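Long-range contacts in ferric-siderophore receptor protein (Streptomyces coelicolor, PDB 2X4L), which probably binds ferric siderophores outside the cell membrane and hands them on for uptake into the cell: residues M265-S270 against R296-I301; T116-T121 against S142-V147; R188-A193 against K226-N231. One frame throughout, in Å; residues are numbered along the deposited sequence.

Contact 1. Residues M265-S270 against R296-I301; sequences MDDRAS and RSPEPI
Where the parallel strands 262-266 and 293-296 end, in one lobe of a probably two-lobed fold, Asp266 and Arg296 form the last bridge between these two strands, beyond which side chains hold the loops together. Arg296 N gives a nearly straight bond to Met265 O (2.9 Å), but the next, from Asp267 N to Arg296 O, is weak. Asp266 opens an Asx turn: its OD1 accepts Arg268 N from above the carboxylate plane and also takes Arg268 NE through its syn lone pair, while OD2 receives Arg268 NH2 (2.8 Å) and also meets Ser205. The arginine grips Asp266 side-on, its chain bent at chi3 (-60°) to bring NE round, and has NH1 left for the anti lone pair of Glu299 OE2 (2.7 Å), the planes 63° apart. Pro298, a compact apolar ring, fits between the guanidinium groups of Arg268 and Arg296, its CB over a face of each and its CG 3.4 Å from Asp266 CG; Arg296 is bridged to Asp221. Ser297 OG donates to Asp267 OD2 (2.6 Å), and a water joins Asp267 OD1 to Glu299 N. With three nitrogens engaged by two carboxylates, the Arg268 guanidinium is fixed in rotation, and both acids probably stay ionised.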
loop_
_atom_site.group_PDB
_atom_site.type_symbol
_atom_site.label_atom_id
_atom_site.label_comp_id
_atom_site.label_asym_id
_atom_site.label_seq_id
_atom_site.Cartn_x
_atom_site.Cartn_y
_atom_site.Cartn_z
ATOM N N MET A 265 3.150 -1.317 -12.252
ATOM C CA MET A 265 3.710 -2.559 -11.713
ATOM C C MET A 265 4.004 -2.429 -10.213
ATOM O O MET A 265 4.665 -1.507 -9.758
ATOM C CB MET A 265 5.028 -2.886 -12.422
ATOM C CG MET A 265 4.798 -3.366 -13.903
ATOM S SD MET A 265 3.840 -4.790 -14.065
ATOM C CE MET A 265 4.929 -6.022 -13.329
ATOM N N ASP A 266 3.573 -3.454 -9.487
ATOM C CA ASP A 266 3.816 -3.613 -8.062
ATOM C C ASP A 266 5.286 -3.261 -7.746
ATOM O O ASP A 266 6.238 -3.819 -8.352
ATOM C CB ASP A 266 3.566 -5.097 -7.747
ATOM C CG ASP A 266 3.411 -5.419 -6.258
ATOM O OD1 ASP A 266 3.872 -4.704 -5.388
ATOM O OD2 ASP A 266 2.814 -6.507 -6.076
ATOM N N ASP A 267 5.437 -2.423 -6.737
ATOM C CA ASP A 267 6.725 -1.945 -6.304
ATOM C C ASP A 267 7.333 -2.666 -5.083
ATOM O O ASP A 267 8.458 -2.295 -4.634
ATOM C CB ASP A 267 6.612 -0.466 -6.012
ATOM C CG ASP A 267 5.626 -0.129 -4.912
ATOM O OD1 ASP A 267 4.973 -0.972 -4.333
ATOM O OD2 ASP A 267 5.596 1.145 -4.588
ATOM N N ARG A 268 6.657 -3.698 -4.569
ATOM C CA ARG A 268 7.117 -4.214 -3.272
ATOM C C ARG A 268 8.293 -5.151 -3.314
ATOM O O ARG A 268 8.572 -5.740 -4.373
ATOM C CB ARG A 268 5.895 -4.908 -2.613
ATOM C CG ARG A 268 4.807 -3.882 -2.206
ATOM C CD ARG A 268 3.549 -4.566 -1.683
ATOM N NE ARG A 268 2.981 -5.438 -2.739
ATOM C CZ ARG A 268 2.365 -6.549 -2.473
ATOM N NH1 ARG A 268 2.022 -6.878 -1.199
ATOM N NH2 ARG A 268 2.046 -7.321 -3.505
ATOM N N ALA A 269 8.935 -5.347 -2.152
ATOM C CA ALA A 269 10.141 -6.169 -2.027
ATOM C C ALA A 269 10.055 -7.574 -2.556
ATOM O O ALA A 269 11.078 -8.123 -3.001
ATOM C CB ALA A 269 10.535 -6.211 -0.503
ATOM N N SER A 270 8.918 -8.149 -2.470
ATOM C CA SER A 270 8.837 -9.559 -2.863
ATOM C C SER A 270 8.632 -9.742 -4.397
ATOM O O SER A 270 8.446 -10.886 -4.835
ATOM C CB SER A 270 7.622 -10.137 -2.110
ATOM O OG SER A 270 6.458 -9.208 -2.160
ATOM N N ARG A 296 3.131 0.891 -9.325
ATOM C CA ARG A 296 1.956 0.859 -8.539
ATOM C C ARG A 296 2.387 0.512 -7.096
ATOM O O ARG A 296 3.248 -0.374 -6.963
ATOM C CB ARG A 296 1.018 -0.285 -8.979
ATOM C CG ARG A 296 -0.256 -0.363 -8.071
ATOM C CD ARG A 296 -1.155 -1.594 -8.378
ATOM N NE ARG A 296 -2.174 -1.622 -7.355
ATOM C CZ ARG A 296 -2.798 -2.738 -6.979
ATOM N NH1 ARG A 296 -2.488 -3.946 -7.537
ATOM N NH2 ARG A 296 -3.639 -2.657 -5.919
ATOM N N SER A 297 1.734 1.114 -6.083
ATOM C CA SER A 297 1.956 0.680 -4.695
ATOM C C SER A 297 0.707 -0.054 -4.205
ATOM O O SER A 297 -0.262 0.592 -3.761
ATOM C CB SER A 297 2.228 1.921 -3.834
ATOM O OG SER A 297 3.449 2.505 -4.197
ATOM N N PRO A 298 0.669 -1.409 -4.307
ATOM C CA PRO A 298 -0.560 -2.092 -3.878
ATOM C C PRO A 298 -0.763 -1.996 -2.365
ATOM O O PRO A 298 -1.830 -2.276 -1.899
ATOM C CB PRO A 298 -0.351 -3.575 -4.302
ATOM C CG PRO A 298 0.748 -3.439 -5.364
ATOM C CD PRO A 298 1.678 -2.339 -4.829
ATOM N N GLU A 299 0.286 -1.598 -1.632
ATOM C CA GLU A 299 0.143 -1.267 -0.175
ATOM C C GLU A 299 0.492 0.212 -0.018
ATOM O O GLU A 299 1.618 0.558 0.408
ATOM C CB GLU A 299 1.099 -2.083 0.663
ATOM C CG GLU A 299 0.699 -3.589 0.599
ATOM C CD GLU A 299 1.481 -4.418 1.579
ATOM O OE1 GLU A 299 1.595 -4.039 2.763
ATOM O OE2 GLU A 299 2.047 -5.466 1.145
ATOM N N PRO A 300 -0.395 1.131 -0.374
ATOM C CA PRO A 300 -0.105 2.557 -0.135
ATOM C C PRO A 300 0.264 2.747 1.322
ATOM O O PRO A 300 -0.268 2.074 2.240
ATOM C CB PRO A 300 -1.460 3.256 -0.418
ATOM C CG PRO A 300 -2.083 2.314 -1.468
ATOM C CD PRO A 300 -1.751 0.918 -0.970
ATOM N N ILE A 301 1.205 3.671 1.540
ATOM C CA ILE A 301 1.496 4.175 2.887
ATOM C C ILE A 301 0.414 5.198 3.125
ATOM O O ILE A 301 0.235 6.173 2.383
ATOM C CB ILE A 301 2.867 4.844 2.908
ATOM C CG1 ILE A 301 3.989 3.825 2.608
ATOM C CG2 ILE A 301 3.051 5.587 4.216
ATOM C CD1 ILE A 301 5.344 4.528 2.214
HETATM O O HOH W 1 3.163 -0.913 -2.164
#

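Contact 2. Residues T116-T121 against S142-V147; sequences TTTFDT and SVAISV
Four backbone hydrogen bonds join Thr116-Thr118 to Val143-Val147 as parallel strands: Thr116 N to Val143 O, Ile145 N to Thr116 O (3.0 Å), Thr118 N to Ile145 O and Val147 N to Thr118 O (3.0 Å). The third is the most bent, at 137° at its hydrogen. CA-H groups add to the ladder, Ala144 CA lying 3.2 Å from Thr116 O. These strands belong to the beta-alpha-beta unit 113-118, 133-139, 142-146, and the second forms an edge of the five-stranded sheet; its Ala144 N and Ser146 N bond instead to the carboxylates of Asp33 and Asp34. On the face carrying Thr116, Ala144, Thr118 and Ser146, Thr118 turns its OG1 anti to the backbone N (chi1 -180°) to meet Thr124 O, leaving CG2 to rest on Ser146 CB (3.9 Å) and Ala144 CB. Threonine suits this place because one branch bonds while the other packs. Beyond the strands, Val147 CG2 sits over the centre of the Phe119 ring, 3.4 Å from its centroid, in a CH-pi contact; the ring also meets Trp126. A water links Asp120 O to Ser146 OG. Directional backbone bonds thus set the register, and past the last of them the Val147 methyl packs on the face of Phe119.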
loop_
_atom_site.group_PDB
_atom_site.type_symbol
_atom_site.label_atom_id
_atom_site.label_comp_id
_atom_site.label_asym_id
_atom_site.label_seq_id
_atom_site.Cartn_x
_atom_site.Cartn_y
_atom_site.Cartn_z
ATOM N N THR A 116 -1.425 -2.252 12.522
ATOM C CA THR A 116 -1.190 -2.722 11.169
ATOM C C THR A 116 -2.423 -2.553 10.326
ATOM O O THR A 116 -3.457 -2.005 10.814
ATOM C CB THR A 116 -0.699 -4.187 11.242
ATOM O OG1 THR A 116 -0.219 -4.586 9.924
ATOM C CG2 THR A 116 -1.784 -5.217 11.728
ATOM N N THR A 117 -2.352 -2.975 9.087
ATOM C CA THR A 117 -3.485 -2.946 8.212
ATOM C C THR A 117 -4.145 -4.304 8.211
ATOM O O THR A 117 -3.693 -5.267 8.828
ATOM C CB THR A 117 -2.977 -2.593 6.786
ATOM O OG1 THR A 117 -1.878 -3.444 6.419
ATOM C CG2 THR A 117 -2.615 -1.114 6.699
ATOM N N THR A 118 -5.302 -4.366 7.539
ATOM C CA THR A 118 -5.995 -5.664 7.368
ATOM C C THR A 118 -6.653 -5.748 5.969
ATOM O O THR A 118 -7.152 -4.732 5.498
ATOM C CB THR A 118 -7.032 -6.014 8.486
ATOM O OG1 THR A 118 -7.612 -7.298 8.178
ATOM C CG2 THR A 118 -8.128 -4.961 8.550
ATOM N N PHE A 119 -6.530 -6.901 5.339
ATOM C CA PHE A 119 -6.968 -7.118 3.960
ATOM C C PHE A 119 -8.139 -8.058 3.818
ATOM O O PHE A 119 -8.407 -8.482 2.692
ATOM C CB PHE A 119 -5.793 -7.653 3.086
ATOM C CG PHE A 119 -4.764 -6.611 2.753
ATOM C CD1 PHE A 119 -4.809 -5.966 1.518
ATOM C CD2 PHE A 119 -3.741 -6.328 3.632
ATOM C CE1 PHE A 119 -3.784 -5.008 1.204
ATOM C CE2 PHE A 119 -2.744 -5.353 3.334
ATOM C CZ PHE A 119 -2.806 -4.707 2.132
ATOM N N ASP A 120 -8.834 -8.351 4.918
ATOM C CA ASP A 120 -9.930 -9.310 4.729
ATOM C C ASP A 120 -11.061 -9.059 5.678
ATOM O O ASP A 120 -10.957 -8.244 6.581
ATOM C CB ASP A 120 -9.427 -10.760 4.838
ATOM C CG ASP A 120 -8.846 -11.116 6.199
ATOM O OD1 ASP A 120 -8.937 -10.377 7.116
ATOM O OD2 ASP A 120 -8.160 -12.176 6.239
ATOM N N THR A 121 -12.154 -9.804 5.441
ATOM C CA THR A 121 -13.307 -9.702 6.319
ATOM C C THR A 121 -12.997 -10.117 7.737
ATOM O O THR A 121 -13.531 -9.520 8.709
ATOM C CB THR A 121 -14.478 -10.548 5.706
ATOM O OG1 THR A 121 -14.912 -9.913 4.510
ATOM C CG2 THR A 121 -15.650 -10.684 6.624
ATOM N N SER A 142 -4.006 -4.493 19.867
ATOM C CA SER A 142 -3.793 -4.131 18.485
ATOM C C SER A 142 -4.868 -3.247 17.901
ATOM O O SER A 142 -6.068 -3.273 18.360
ATOM C CB SER A 142 -3.675 -5.403 17.594
ATOM O OG SER A 142 -4.854 -6.207 17.761
ATOM N N VAL A 143 -4.469 -2.554 16.844
ATOM C CA VAL A 143 -5.352 -1.660 16.091
ATOM C C VAL A 143 -5.130 -2.016 14.608
ATOM O O VAL A 143 -3.960 -2.071 14.141
ATOM C CB VAL A 143 -4.933 -0.157 16.333
ATOM C CG1 VAL A 143 -5.593 0.720 15.284
ATOM C CG2 VAL A 143 -5.311 0.327 17.732
ATOM N N ALA A 144 -6.214 -2.355 13.918
ATOM C CA ALA A 144 -6.138 -2.642 12.487
ATOM C C ALA A 144 -6.886 -1.524 11.692
ATOM O O ALA A 144 -8.036 -1.205 11.977
ATOM C CB ALA A 144 -6.747 -3.965 12.196
ATOM N N ILE A 145 -6.270 -1.076 10.633
ATOM C CA ILE A 145 -6.833 -0.181 9.672
ATOM C C ILE A 145 -7.109 -0.934 8.394
ATOM O O ILE A 145 -6.237 -1.584 7.831
ATOM C CB ILE A 145 -5.967 1.009 9.386
ATOM C CG1 ILE A 145 -5.646 1.815 10.699
ATOM C CG2 ILE A 145 -6.641 1.961 8.342
ATOM C CD1 ILE A 145 -6.931 2.385 11.375
ATOM N N SER A 146 -8.372 -0.982 7.998
ATOM C CA SER A 146 -8.763 -1.802 6.834
ATOM C C SER A 146 -8.460 -1.156 5.497
ATOM O O SER A 146 -8.716 0.002 5.240
ATOM C CB SER A 146 -10.267 -2.162 6.851
ATOM O OG SER A 146 -10.512 -3.008 5.683
ATOM N N VAL A 147 -7.800 -1.970 4.681
ATOM C CA VAL A 147 -7.520 -1.635 3.283
ATOM C C VAL A 147 -8.140 -2.719 2.349
ATOM O O VAL A 147 -7.503 -3.094 1.298
ATOM C CB VAL A 147 -6.011 -1.455 3.011
ATOM C CG1 VAL A 147 -5.482 -0.254 3.750
ATOM C CG2 VAL A 147 -5.210 -2.715 3.436
HETATM O O HOH W 2 -11.552 -5.451 6.736
#

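Contact 3. Residues R188-A193 against K226-N231; sequences RLRAAA and KALGVN
Leu189 meets Leu228 and Val230 where the long helix 173-195 packs against the end of helix 220-227, which closes in a Schellman motif at Gly229. Leu189 points toward that turn with CG anti to the backbone N (chi1 179°). Its two methyls divide the work: CD2 lies 3.8 Å from Leu228 CD1, while CD1 lies 3.7 Å from Val230 CG2, both neighbours crossing it at about a right angle. A branched leucine suits a place with two apolar partners, and Leu311 of helix 304-320 also touches it.

One residue on, Arg190 lies at the exposed margin. Its chain is extended as far as CD and then bends at chi3 (-62°), and the guanidinium has Leu228 CD2 over one face, 3.4 Å from NH2. The long aliphatic part lets a charged residue join an apolar contact at the surface: CG passes near Leu228 O, and Arg190 CA makes a CA-H...O contact with the same oxygen. A water donates to both Arg190 O and Leu228 O, joining the helix backbone to the turn.

Ala193, a helical turn further, also points toward the other segment. Its CB touches Gly229 C at 3.5 Å and approaches Val230 CG2 at 4.2 Å, so the small side chain allows the backbone of the turn to come close. Gly229 has a positive phi of 109°, at which a CB would be jammed against the carbonyl oxygen of Leu228, and this backbone shape accounts for the glycine. Val230 then leads on toward strand 231-232, its side chain reaching Val201 of strand 200-206. A second water bridges the two backbones here, donating to Ala193 O at 2.8 Å and to Gly229 O at 2.9 Å.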
loop_
_atom_site.group_PDB
_atom_site.type_symbol
_atom_site.label_atom_id
_atom_site.label_comp_id
_atom_site.label_asym_id
_atom_site.label_seq_id
_atom_site.Cartn_x
_atom_site.Cartn_y
_atom_site.Cartn_z
ATOM N N ARG A 188 -6.345 16.316 -10.531
ATOM C CA ARG A 188 -5.504 16.188 -11.708
ATOM C C ARG A 188 -5.751 14.818 -12.357
ATOM O O ARG A 188 -5.928 14.758 -13.599
ATOM C CB ARG A 188 -4.039 16.266 -11.273
ATOM C CG ARG A 188 -3.045 16.051 -12.461
ATOM C CD ARG A 188 -1.576 15.901 -11.940
ATOM N NE ARG A 188 -0.751 15.627 -13.108
ATOM C CZ ARG A 188 0.565 15.477 -12.985
ATOM N NH1 ARG A 188 1.113 15.591 -11.764
ATOM N NH2 ARG A 188 1.354 15.292 -14.063
ATOM N N LEU A 189 -5.859 13.725 -11.598
ATOM C CA LEU A 189 -6.094 12.393 -12.224
ATOM C C LEU A 189 -7.480 12.346 -12.798
ATOM O O LEU A 189 -7.655 11.821 -13.886
ATOM C CB LEU A 189 -5.903 11.318 -11.140
ATOM C CG LEU A 189 -6.148 9.900 -11.651
ATOM C CD1 LEU A 189 -5.181 9.531 -12.894
ATOM C CD2 LEU A 189 -5.901 8.953 -10.485
ATOM N N ARG A 190 -8.444 12.974 -12.135
ATOM C CA ARG A 190 -9.797 13.008 -12.727
ATOM C C ARG A 190 -9.799 13.690 -14.058
ATOM O O ARG A 190 -10.446 13.193 -15.022
ATOM C CB ARG A 190 -10.818 13.688 -11.798
ATOM C CG ARG A 190 -12.235 13.636 -12.303
ATOM C CD ARG A 190 -13.227 14.379 -11.394
ATOM N NE ARG A 190 -13.311 13.803 -10.057
ATOM C CZ ARG A 190 -12.817 14.323 -8.915
ATOM N NH1 ARG A 190 -12.116 15.469 -8.880
ATOM N NH2 ARG A 190 -13.042 13.708 -7.744
ATOM N N ALA A 191 -9.077 14.818 -14.126
ATOM C CA ALA A 191 -8.995 15.581 -15.411
ATOM C C ALA A 191 -8.257 14.764 -16.476
ATOM O O ALA A 191 -8.684 14.745 -17.617
ATOM C CB ALA A 191 -8.260 16.941 -15.177
ATOM N N ALA A 192 -7.164 14.108 -16.060
ATOM C CA ALA A 192 -6.365 13.359 -17.033
ATOM C C ALA A 192 -7.267 12.236 -17.635
ATOM O O ALA A 192 -7.206 11.927 -18.806
ATOM C CB ALA A 192 -5.145 12.794 -16.370
ATOM N N ALA A 193 -8.033 11.555 -16.767
ATOM C CA ALA A 193 -8.839 10.426 -17.190
ATOM C C ALA A 193 -9.985 10.905 -18.057
ATOM O O ALA A 193 -10.338 10.201 -19.037
ATOM C CB ALA A 193 -9.294 9.653 -15.962
ATOM N N LYS A 226 -10.189 4.112 -10.193
ATOM C CA LYS A 226 -11.388 3.804 -11.014
ATOM C C LYS A 226 -12.527 4.799 -10.793
ATOM O O LYS A 226 -13.143 5.268 -11.743
ATOM C CB LYS A 226 -11.875 2.367 -10.757
ATOM C CG LYS A 226 -13.089 2.005 -11.651
ATOM C CD LYS A 226 -13.519 0.544 -11.604
ATOM C CE LYS A 226 -14.348 0.033 -12.918
ATOM N NZ LYS A 226 -13.619 -0.415 -14.206
ATOM N N ALA A 227 -12.765 5.141 -9.536
ATOM C CA ALA A 227 -13.827 6.112 -9.185
ATOM C C ALA A 227 -13.525 7.463 -9.803
ATOM O O ALA A 227 -14.484 8.204 -10.147
ATOM C CB ALA A 227 -13.921 6.188 -7.649
ATOM N N LEU A 228 -12.209 7.794 -9.943
ATOM C CA LEU A 228 -11.815 9.104 -10.511
ATOM C C LEU A 228 -11.860 9.025 -12.028
ATOM O O LEU A 228 -11.696 10.063 -12.717
ATOM C CB LEU A 228 -10.379 9.464 -10.068
ATOM C CG LEU A 228 -10.269 9.720 -8.541
ATOM C CD1 LEU A 228 -8.793 9.917 -8.170
ATOM C CD2 LEU A 228 -10.990 11.009 -8.220
ATOM N N GLY A 229 -12.191 7.872 -12.608
ATOM C CA GLY A 229 -12.496 7.759 -14.040
ATOM C C GLY A 229 -11.449 7.046 -14.885
ATOM O O GLY A 229 -11.653 6.918 -16.082
ATOM N N VAL A 230 -10.430 6.497 -14.262
ATOM C CA VAL A 230 -9.352 5.780 -14.996
ATOM C C VAL A 230 -9.936 4.534 -15.661
ATOM O O VAL A 230 -10.766 3.856 -15.035
ATOM C CB VAL A 230 -8.199 5.430 -14.095
ATOM C CG1 VAL A 230 -7.132 4.606 -14.837
ATOM C CG2 VAL A 230 -7.518 6.707 -13.639
ATOM N N ASN A 231 -9.523 4.293 -16.900
ATOM C CA ASN A 231 -9.977 3.134 -17.704
ATOM C C ASN A 231 -9.001 1.995 -17.416
ATOM O O ASN A 231 -7.874 1.973 -17.946
ATOM C CB ASN A 231 -9.920 3.571 -19.175
ATOM C CG ASN A 231 -10.346 2.495 -20.125
ATOM O OD1 ASN A 231 -10.581 1.361 -19.711
ATOM N ND2 ASN A 231 -10.304 2.808 -21.448
HETATM O O HOH W 3 -12.540 11.482 -14.908
HETATM O O HOH W 4 -10.253 7.429 -18.567
#

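In the fold
Contacts 1 and 2 both lie where parallel strands give way to loops, but in different sheets, mixed and five-stranded. These loops meet where Glu299 CG packs on Phe119 CZ, and Trp126 binds Glu299 while lying beside Phe119. This is consistent with the two-lobed fold of periplasmic binding proteins, whose cleft between the lobes is the probable ligand site. Contact 2 is buried and rests on backbone bonds and apolar contacts, whereas contact 1 is partly buried and depends on a salt-bridge network. Contact 3, about 20 Å from contact 1 between centres, packs helix 173-195 against the turn following helix 220-227, with a buried apolar middle, an exposed arginine and water bridges. Asp221 of helix 220-227 pairs with Arg296 of contact 1.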